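Local structure of putative 6-pyruvoyl tetrahydrobiopterin synthase (Caenorhabditis elegans, 2G64) at residues A[6-11]-A[51-56]; A[107-112]-A[120-125]; A[72-77]-A[114-119]. The protein probably catalyses the zinc-dependent conversion of 7,8-dihydroneopterin triphosphate into 6-pyruvoyl tetrahydropterin, with loss of triphosphate, in tetrahydrobiopterin biosynthesis. The protein carries 1 engineered substitution. All coordinates share one frame; numbering follows the deposited sequence. Where two conformers were deposited one is given.

The three contacts join the sheet to the two helices packed on it. Contact 1 pairs strands 6-19 and 44-57; contact 2 lays helix 101-115 on strand 122-128; contact 3 ties helix 68-80 to the turn leaving helix 101-115. Contacts 1 and 2, centres about 11 Å apart, share the sheet through K53 N and K124 O, 2.8 Å apart. Contacts 2 and 3 lie closer, about 9 Å between centres, with M116 SD 3.9 Å from L122 CB. Contacts 1 and 3 meet where V52 CG2 lies 3.6 Å from M75 CE. The M108 side chain is about 11 Å, and that of K51 about 12 Å, from E129's, by similarity a charge-relay residue; contact 3 lies away from the annotated sites.

Contact 1: residues A[6-11]-A[51-56]; sequences IVTMER and KVKLRG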
loop_
_atom_site.group_PDB
_atom_site.type_symbol
_atom_site.label_atom_id
_atom_site.label_comp_id
_atom_site.label_asym_id
_atom_site.label_seq_id
_atom_site.Cartn_x
_atom_site.Cartn_y
_atom_site.Cartn_z
ATOM N N ILE A 6 -8.527 18.785 20.667
ATOM C CA ILE A 6 -9.367 18.258 19.600
ATOM C C ILE A 6 -8.498 17.361 18.694
ATOM O O ILE A 6 -7.449 17.773 18.203
ATOM C CB ILE A 6 -9.972 19.392 18.748
ATOM C CG1 ILE A 6 -10.774 20.366 19.623
ATOM C CG2 ILE A 6 -10.860 18.829 17.630
ATOM C CD1 ILE A 6 -11.806 19.701 20.494
ATOM N N VAL A 7 -8.934 16.127 18.514
ATOM C CA VAL A 7 -8.160 15.155 17.731
ATOM C C VAL A 7 -9.152 14.489 16.762
ATOM O O VAL A 7 -10.365 14.451 17.020
ATOM C CB VAL A 7 -7.512 14.101 18.682
ATOM C CG1 VAL A 7 -7.021 12.837 17.944
ATOM C CG2 VAL A 7 -6.416 14.738 19.545
ATOM N N THR A 8 -8.647 13.964 15.651
ATOM C CA THR A 8 -9.502 13.176 14.765
ATOM C C THR A 8 -9.200 11.685 14.931
ATOM O O THR A 8 -8.082 11.295 15.281
ATOM C CB THR A 8 -9.331 13.540 13.256
ATOM O OG1 THR A 8 -8.018 13.206 12.817
ATOM C CG2 THR A 8 -9.591 15.040 12.995
ATOM N N MET A 9 -10.222 10.878 14.694
ATOM C CA MET A 9 -10.115 9.424 14.768
ATOM C C MET A 9 -10.820 8.879 13.524
ATOM O O MET A 9 -12.001 9.207 13.249
ATOM C CB MET A 9 -10.834 8.937 16.026
ATOM C CG MET A 9 -11.160 7.456 16.058
ATOM S SD MET A 9 -12.212 7.125 17.488
ATOM C CE MET A 9 -12.571 5.395 17.191
ATOM N N GLU A 10 -10.095 8.055 12.771
ATOM C CA GLU A 10 -10.609 7.569 11.498
ATOM C C GLU A 10 -10.476 6.064 11.463
ATOM O O GLU A 10 -9.454 5.521 11.853
ATOM C CB GLU A 10 -9.845 8.206 10.336
ATOM C CG GLU A 10 -10.337 7.772 8.953
ATOM C CD GLU A 10 -9.652 8.556 7.847
ATOM O OE1 GLU A 10 -8.396 8.622 7.817
ATOM O OE2 GLU A 10 -10.363 9.132 7.012
ATOM N N ARG A 11 -11.522 5.401 10.980
ATOM C CA ARG A 11 -11.568 3.951 10.957
ATOM C C ARG A 11 -11.874 3.516 9.515
ATOM O O ARG A 11 -12.757 4.082 8.860
ATOM C CB ARG A 11 -12.652 3.469 11.918
ATOM C CG ARG A 11 -13.024 1.999 11.765
ATOM C CD ARG A 11 -11.863 1.124 12.149
ATOM N NE ARG A 11 -12.229 -0.291 12.090
ATOM C CZ ARG A 11 -11.523 -1.263 12.651
ATOM N NH1 ARG A 11 -10.417 -0.969 13.319
ATOM N NH2 ARG A 11 -11.924 -2.525 12.549
ATOM N N LYS A 51 -13.838 5.066 4.647
ATOM C CA LYS A 51 -13.169 5.556 5.866
ATOM C C LYS A 51 -14.104 6.514 6.588
ATOM O O LYS A 51 -14.680 7.390 5.973
ATOM C CB LYS A 51 -11.864 6.279 5.530
ATOM C CG LYS A 51 -10.960 5.534 4.542
ATOM C CD LYS A 51 -9.644 6.272 4.393
ATOM C CE LYS A 51 -8.695 5.512 3.460
ATOM N NZ LYS A 51 -7.424 6.294 3.253
ATOM N N VAL A 52 -14.217 6.342 7.893
ATOM C CA VAL A 52 -15.137 7.129 8.714
ATOM C C VAL A 52 -14.286 7.933 9.675
ATOM O O VAL A 52 -13.575 7.359 10.507
ATOM C CB VAL A 52 -16.084 6.210 9.512
ATOM C CG1 VAL A 52 -16.848 7.007 10.598
ATOM C CG2 VAL A 52 -17.027 5.515 8.543
ATOM N N LYS A 53 -14.350 9.255 9.536
ATOM C CA LYS A 53 -13.502 10.147 10.320
ATOM C C LYS A 53 -14.348 10.967 11.303
ATOM O O LYS A 53 -15.337 11.591 10.928
ATOM C CB LYS A 53 -12.708 11.077 9.384
ATOM C CG LYS A 53 -11.627 11.940 10.069
ATOM C CD LYS A 53 -10.838 12.673 8.985
ATOM C CE LYS A 53 -9.706 13.493 9.565
ATOM N NZ LYS A 53 -8.692 13.877 8.537
ATOM N N LEU A 54 -13.931 10.939 12.561
ATOM C CA LEU A 54 -14.630 11.620 13.645
ATOM C C LEU A 54 -13.699 12.718 14.139
ATOM O O LEU A 54 -12.476 12.605 13.998
ATOM C CB LEU A 54 -14.894 10.627 14.782
ATOM C CG LEU A 54 -15.555 9.289 14.395
ATOM C CD1 LEU A 54 -15.876 8.514 15.692
ATOM C CD2 LEU A 54 -16.833 9.512 13.583
ATOM N N ARG A 55 -14.258 13.786 14.698
ATOM C CA ARG A 55 -13.415 14.829 15.288
ATOM C C ARG A 55 -14.076 15.317 16.580
ATOM O O ARG A 55 -15.293 15.551 16.618
ATOM C CB ARG A 55 -13.268 15.992 14.300
ATOM C CG ARG A 55 -12.398 17.134 14.796
ATOM C CD ARG A 55 -12.254 18.179 13.700
ATOM N NE ARG A 55 -11.256 19.180 14.048
ATOM C CZ ARG A 55 -11.525 20.304 14.705
ATOM N NH1 ARG A 55 -12.765 20.567 15.092
ATOM N NH2 ARG A 55 -10.551 21.162 14.982
ATOM N N GLY A 56 -13.296 15.465 17.637
ATOM C CA GLY A 56 -13.898 15.869 18.912
ATOM C C GLY A 56 -12.864 15.958 20.001
ATOM O O GLY A 56 -11.691 15.616 19.794
HETATM O O HOH W 1 -12.821 9.858 5.953
HETATM O O HOH W 2 -7.391 10.733 9.164
HETATM O O HOH W 3 -6.630 7.905 6.003
#
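K51 lays its CB 3.5 Å from OE2 of E10, yet the charges stay apart: a water donates to E10 OE1 and accepts from K51 NZ. V52 and R11 form an antiparallel hydrogen-bonded pair, N to O both ways. E10 CG, anti to its backbone N (chi1 -179°), sits 3.6 Å from V52 O. K53 runs past E10 to put CE 3.7 Å from T8 OG1, which bonds to T136 of the second subunit. A second water donates to E10 OE1 and reaches K53 NZ weakly. An alanine at E10 would probably leave the waters bridging to K51 and K53 without their carboxylate acceptor, and K51 with a weak, long ion pair to E128. L54 N meets M9 O at 2.7 Å; on that face its CD1 lies 4.3 Å from M9 SD, and both residues touch Y66. R55 crosses I6 at about a right angle, I6 CG2 lying 3.3 Å above the guanidinium centre. G56 closes the ladder, paired with V7. Strand 6-11 also pairs with a strand of the second subunit, continuing the sheet. E10 thus meets both ammonium groups through water, probably a weaker attraction than direct salt bridges.

Contact 2: residues A[107-112]-A[120-125]; sequences YMFEKL and SVLYKV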
loop_
_atom_site.group_PDB
_atom_site.type_symbol
_atom_site.label_atom_id
_atom_site.label_comp_id
_atom_site.label_asym_id
_atom_site.label_seq_id
_atom_site.Cartn_x
_atom_site.Cartn_y
_atom_site.Cartn_z
ATOM N N TYR A 107 -24.673 8.718 0.800
ATOM C CA TYR A 107 -25.466 7.641 1.381
ATOM C C TYR A 107 -24.848 7.091 2.662
ATOM O O TYR A 107 -25.521 6.983 3.680
ATOM C CB TYR A 107 -25.709 6.510 0.344
ATOM C CG TYR A 107 -26.287 5.287 1.002
ATOM C CD1 TYR A 107 -27.647 5.221 1.319
ATOM C CD2 TYR A 107 -25.469 4.214 1.355
ATOM C CE1 TYR A 107 -28.167 4.095 1.950
ATOM C CE2 TYR A 107 -25.980 3.102 1.966
ATOM C CZ TYR A 107 -27.326 3.052 2.279
ATOM O OH TYR A 107 -27.825 1.929 2.904
ATOM N N MET A 108 -23.559 6.750 2.630
ATOM C CA MET A 108 -22.920 6.110 3.771
ATOM C C MET A 108 -22.812 7.086 4.953
ATOM O O MET A 108 -23.035 6.707 6.097
ATOM C CB MET A 108 -21.536 5.580 3.399
ATOM C CG MET A 108 -21.580 4.537 2.270
ATOM S SD MET A 108 -22.307 2.953 2.738
ATOM C CE MET A 108 -20.984 2.243 3.750
ATOM N N PHE A 109 -22.448 8.323 4.656
ATOM C CA PHE A 109 -22.421 9.389 5.671
ATOM C C PHE A 109 -23.792 9.503 6.351
ATOM O O PHE A 109 -23.897 9.483 7.580
ATOM C CB PHE A 109 -22.058 10.707 4.993
ATOM C CG PHE A 109 -21.849 11.861 5.936
ATOM C CD1 PHE A 109 -20.576 12.201 6.365
ATOM C CD2 PHE A 109 -22.935 12.623 6.375
ATOM C CE1 PHE A 109 -20.377 13.297 7.227
ATOM C CE2 PHE A 109 -22.748 13.715 7.227
ATOM C CZ PHE A 109 -21.458 14.048 7.652
ATOM N N GLU A 110 -24.844 9.634 5.556
ATOM C CA GLU A 110 -26.169 9.856 6.134
ATOM C C GLU A 110 -26.706 8.632 6.883
ATOM O O GLU A 110 -27.307 8.768 7.958
ATOM C CB GLU A 110 -27.155 10.347 5.068
ATOM C CG GLU A 110 -26.865 11.769 4.560
ATOM C CD GLU A 110 -26.935 12.836 5.668
ATOM O OE1 GLU A 110 -27.641 12.620 6.675
ATOM O OE2 GLU A 110 -26.279 13.895 5.533
ATOM N N LYS A 111 -26.494 7.436 6.327
ATOM C CA LYS A 111 -26.927 6.202 6.991
ATOM C C LYS A 111 -26.170 5.994 8.316
ATOM O O LYS A 111 -26.751 5.611 9.341
ATOM C CB LYS A 111 -26.753 4.992 6.068
ATOM C CG LYS A 111 -27.133 3.667 6.706
ATOM C CD LYS A 111 -28.658 3.509 6.726
ATOM C CE LYS A 111 -29.079 2.357 7.627
ATOM N NZ LYS A 111 -30.539 2.424 7.927
ATOM N N LEU A 112 -24.875 6.278 8.306
ATOM C CA LEU A 112 -24.091 6.147 9.536
ATOM C C LEU A 112 -24.592 7.155 10.546
ATOM O O LEU A 112 -24.842 6.810 11.694
ATOM C CB LEU A 112 -22.606 6.362 9.296
ATOM C CG LEU A 112 -21.747 6.289 10.553
ATOM C CD1 LEU A 112 -21.963 4.941 11.270
ATOM C CD2 LEU A 112 -20.255 6.525 10.229
ATOM N N SER A 120 -22.852 13.710 16.604
ATOM C CA SER A 120 -22.246 15.047 16.562
ATOM C C SER A 120 -20.745 15.033 16.201
ATOM O O SER A 120 -20.254 15.972 15.583
ATOM C CB SER A 120 -22.477 15.798 17.887
ATOM O OG SER A 120 -21.673 15.243 18.917
ATOM N N VAL A 121 -20.032 13.967 16.569
ATOM C CA VAL A 121 -18.611 13.854 16.207
ATOM C C VAL A 121 -18.312 13.364 14.779
ATOM O O VAL A 121 -17.150 13.360 14.378
ATOM C CB VAL A 121 -17.772 13.022 17.220
ATOM C CG1 VAL A 121 -17.726 13.708 18.583
ATOM C CG2 VAL A 121 -18.287 11.599 17.320
ATOM N N LEU A 122 -19.332 12.967 14.015
ATOM C CA LEU A 122 -19.064 12.519 12.642
ATOM C C LEU A 122 -18.560 13.698 11.829
ATOM O O LEU A 122 -19.207 14.754 11.762
ATOM C CB LEU A 122 -20.310 11.896 11.979
ATOM C CG LEU A 122 -20.147 11.484 10.505
ATOM C CD1 LEU A 122 -19.021 10.422 10.352
ATOM C CD2 LEU A 122 -21.482 10.986 9.959
ATOM N N TYR A 123 -17.403 13.527 11.200
ATOM C CA TYR A 123 -16.762 14.647 10.568
ATOM C C TYR A 123 -16.641 14.453 9.040
ATOM O O TYR A 123 -16.918 15.361 8.268
ATOM C CB TYR A 123 -15.412 14.912 11.247
ATOM C CG TYR A 123 -14.603 15.983 10.560
ATOM C CD1 TYR A 123 -14.963 17.319 10.655
ATOM C CD2 TYR A 123 -13.496 15.650 9.787
ATOM C CE1 TYR A 123 -14.231 18.294 10.002
ATOM C CE2 TYR A 123 -12.772 16.613 9.124
ATOM C CZ TYR A 123 -13.139 17.931 9.241
ATOM O OH TYR A 123 -12.405 18.885 8.580
ATOM N N LYS A 124 -16.229 13.268 8.605
ATOM C CA LYS A 124 -16.024 13.071 7.173
ATOM C C LYS A 124 -16.146 11.600 6.801
ATOM O O LYS A 124 -15.715 10.717 7.560
ATOM C CB LYS A 124 -14.661 13.598 6.752
ATOM C CG LYS A 124 -14.423 13.475 5.242
ATOM C CD LYS A 124 -13.133 14.128 4.830
ATOM C CE LYS A 124 -12.024 13.102 4.729
ATOM N NZ LYS A 124 -10.682 13.712 4.398
ATOM N N VAL A 125 -16.719 11.337 5.631
ATOM C CA VAL A 125 -16.683 9.988 5.057
ATOM C C VAL A 125 -15.856 10.023 3.775
ATOM O O VAL A 125 -15.962 10.962 2.981
ATOM C CB VAL A 125 -18.132 9.487 4.744
ATOM C CG1 VAL A 125 -18.139 8.461 3.609
ATOM C CG2 VAL A 125 -18.781 8.906 5.996
#
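M108 touches the strand lightly, its CB 4.5 Å from V125 CG1, while its side chain also packs on W50 and V78. F109, one residue on, carries the contact. Its CG is anti to the backbone N (chi1 -174°), beside the carbonyl carbon, and the ring beyond it meets L122 and V125. L122 CD2 sits over the middle of one face, 3.7 Å from the ring centroid and 10° off the normal, a well-centred CH-pi contact. V125 comes from another direction: its CB lies in the ring plane at the edge, and its CG2 approaches obliquely, 3.8 Å from F109 CD1. The same CG2 also rests 3.7 Å from F109 CA, so the methyl spans backbone and ring. Y137, on the neighbouring strand 133-137, meets the F109 ring edge-to-face. L112, a turn later, sets its CD2 4.1 Å from L122 CD1, so L122 touches two helix side chains, CD2 meeting F109 and CD1 meeting L112. Between L122 and V125 the strand carries a classic beta bulge, Y123 and K124 both facing K53, and these two point away from the helix.

Helix 101-115 thus packs on one face of the sheet, its 107-112 segment at 154° to strand 122-125, as in the tunnelling fold (T-fold) of the PTPS family. No hydrogen bond crosses between the segments; the contact is held by dispersion and ring-methyl attraction, and its specificity rests on the fit of shapes.

Contact 3: residues A[72-77]-A[114-119]; sequences KKEMSL and SVMSNP
E74 OE2 is gripped by two donors of one residue, S117: its hydroxyl OG and its backbone N, each 2.8 Å away. The two come from different directions. S117 OG donates to the syn lone pair of E74 OE2, on the side of the carboxylate's other oxygen, whereas the S117 N-H points at OE2 from above the carboxylate plane, 66° out of it, along a fairly straight bond of 163°. S117 can do both because its OG stands between its own N and carbonyl carbon (chi1 56°), a rotation that puts OG next to the N-H, which the backbone already directs at OE2.

The other oxygen is held as well. E74 OE1 is hydrogen-bonded to the hydroxyl of Y66, which also bonds to S117 OG, so carboxylate, serine and tyrosine form a closed polar cluster. M116 passes E74 at about a right angle, its CG 3.6 Å from OE1, and its side chain also packs on L54 of the sheet.

Nearer the helix the glutamate's aliphatic part takes over. E74 CG lies 3.6 Å from V115 O, and one turn later L77 CD1 comes within 4.2 Å of V115 CB. V115 itself was modelled in two conformers, which makes the finer contacts of its methyls doubtful. On another side, L112 of helix 101-115 touches E74.

The contact therefore pins the turn after helix 101-115 to the flank of helix 68-80. E74 is buried, and its carboxylate is met by the N-H and hydroxyl of S117 on OE2, and on OE1 by a bond with the Y66 hydroxyl. Those bonds hold the carboxylate in a fixed rotation and would probably help it to stay ionised away from bulk water.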
loop_
_atom_site.group_PDB
_atom_site.type_symbol
_atom_site.label_atom_id
_atom_site.label_comp_id
_atom_site.label_asym_id
_atom_site.label_seq_id
_atom_site.Cartn_x
_atom_site.Cartn_y
_atom_site.Cartn_z
ATOM N N LYS A 72 -17.424 0.462 15.650
ATOM C CA LYS A 72 -17.380 -0.763 14.851
ATOM C C LYS A 72 -18.771 -1.342 14.622
ATOM O O LYS A 72 -19.096 -1.732 13.495
ATOM C CB LYS A 72 -16.426 -1.794 15.460
ATOM C CG LYS A 72 -14.974 -1.515 15.144
ATOM C CD LYS A 72 -14.044 -2.406 15.963
ATOM C CE LYS A 72 -14.186 -3.867 15.572
ATOM N NZ LYS A 72 -13.587 -4.780 16.587
ATOM N N LYS A 73 -19.587 -1.360 15.683
ATOM C CA LYS A 73 -20.963 -1.860 15.609
ATOM C C LYS A 73 -21.850 -1.007 14.704
ATOM O O LYS A 73 -22.633 -1.546 13.901
ATOM C CB LYS A 73 -21.572 -1.964 17.015
ATOM C CG LYS A 73 -21.158 -3.210 17.788
ATOM C CD LYS A 73 -21.890 -3.306 19.128
ATOM C CE LYS A 73 -23.318 -2.788 19.030
ATOM N NZ LYS A 73 -24.109 -3.101 20.254
ATOM N N GLU A 74 -21.726 0.316 14.826
ATOM C CA GLU A 74 -22.512 1.248 14.049
ATOM C C GLU A 74 -22.107 1.156 12.583
ATOM O O GLU A 74 -22.971 1.124 11.711
ATOM C CB GLU A 74 -22.329 2.675 14.576
ATOM C CG GLU A 74 -23.030 2.879 15.916
ATOM C CD GLU A 74 -22.394 3.952 16.798
ATOM O OE1 GLU A 74 -21.428 4.630 16.381
ATOM O OE2 GLU A 74 -22.872 4.115 17.932
ATOM N N MET A 75 -20.801 1.116 12.318
ATOM C CA MET A 75 -20.328 0.960 10.933
ATOM C C MET A 75 -20.791 -0.377 10.324
ATOM O O MET A 75 -21.141 -0.432 9.146
ATOM C CB MET A 75 -18.807 1.093 10.854
ATOM C CG MET A 75 -18.340 2.540 11.020
ATOM S SD MET A 75 -16.547 2.711 11.003
ATOM C CE MET A 75 -16.108 2.147 9.338
ATOM N N SER A 76 -20.795 -1.442 11.126
ATOM C CA SER A 76 -21.284 -2.754 10.673
ATOM C C SER A 76 -22.727 -2.677 10.187
ATOM O O SER A 76 -23.086 -3.270 9.166
ATOM C CB SER A 76 -21.167 -3.805 11.786
ATOM O OG SER A 76 -21.282 -5.120 11.254
ATOM N N LEU A 77 -23.556 -1.943 10.918
ATOM C CA LEU A 77 -24.964 -1.773 10.564
ATOM C C LEU A 77 -25.118 -1.143 9.185
ATOM O O LEU A 77 -25.951 -1.575 8.373
ATOM C CB LEU A 77 -25.661 -0.911 11.604
ATOM C CG LEU A 77 -26.019 -1.598 12.913
ATOM C CD1 LEU A 77 -26.675 -0.582 13.820
ATOM C CD2 LEU A 77 -26.960 -2.799 12.657
ATOM N N SER A 114 -27.388 8.324 10.960
ATOM C CA SER A 114 -28.676 7.813 11.411
ATOM C C SER A 114 -28.616 6.709 12.473
ATOM O O SER A 114 -29.588 6.489 13.181
ATOM C CB SER A 114 -29.517 7.356 10.207
ATOM O OG SER A 114 -29.319 5.986 9.924
ATOM N N VAL A 115 -27.488 6.013 12.591
ATOM C CA VAL A 115 -27.384 4.908 13.542
ATOM C C VAL A 115 -26.422 5.194 14.689
ATOM O O VAL A 115 -26.299 4.400 15.620
ATOM C CB VAL A 115 -27.051 3.533 12.878
ATOM C CG1 VAL A 115 -28.133 3.131 11.877
ATOM C CG2 VAL A 115 -25.652 3.516 12.240
ATOM N N MET A 116 -25.750 6.338 14.641
ATOM C CA MET A 116 -24.691 6.606 15.615
ATOM C C MET A 116 -25.207 6.963 16.997
ATOM O O MET A 116 -26.123 7.767 17.126
ATOM C CB MET A 116 -23.768 7.717 15.127
ATOM C CG MET A 116 -22.697 7.235 14.189
ATOM S SD MET A 116 -21.703 8.612 13.624
ATOM C CE MET A 116 -20.519 8.733 14.989
ATOM N N SER A 117 -24.573 6.385 18.014
ATOM C CA SER A 117 -24.813 6.774 19.414
ATOM C C SER A 117 -24.495 8.248 19.700
ATOM O O SER A 117 -25.228 8.914 20.431
ATOM C CB SER A 117 -24.110 5.820 20.410
ATOM O OG SER A 117 -22.699 5.709 20.204
ATOM N N ASN A 118 -23.424 8.760 19.098
ATOM C CA ASN A 118 -23.089 10.188 19.192
ATOM C C ASN A 118 -22.740 10.793 17.823
ATOM O O ASN A 118 -21.556 10.898 17.459
ATOM C CB ASN A 118 -21.944 10.404 20.205
ATOM C CG ASN A 118 -21.477 11.859 20.282
ATOM O OD1 ASN A 118 -22.251 12.789 20.047
ATOM N ND2 ASN A 118 -20.205 12.055 20.621
ATOM N N PRO A 119 -23.763 11.166 17.051
ATOM C CA PRO A 119 -23.538 11.565 15.659
ATOM C C PRO A 119 -22.873 12.933 15.523
ATOM O O PRO A 119 -22.369 13.267 14.448
ATOM C CB PRO A 119 -24.944 11.569 15.054
ATOM C CG PRO A 119 -25.866 11.736 16.224
ATOM C CD PRO A 119 -25.188 11.188 17.427
#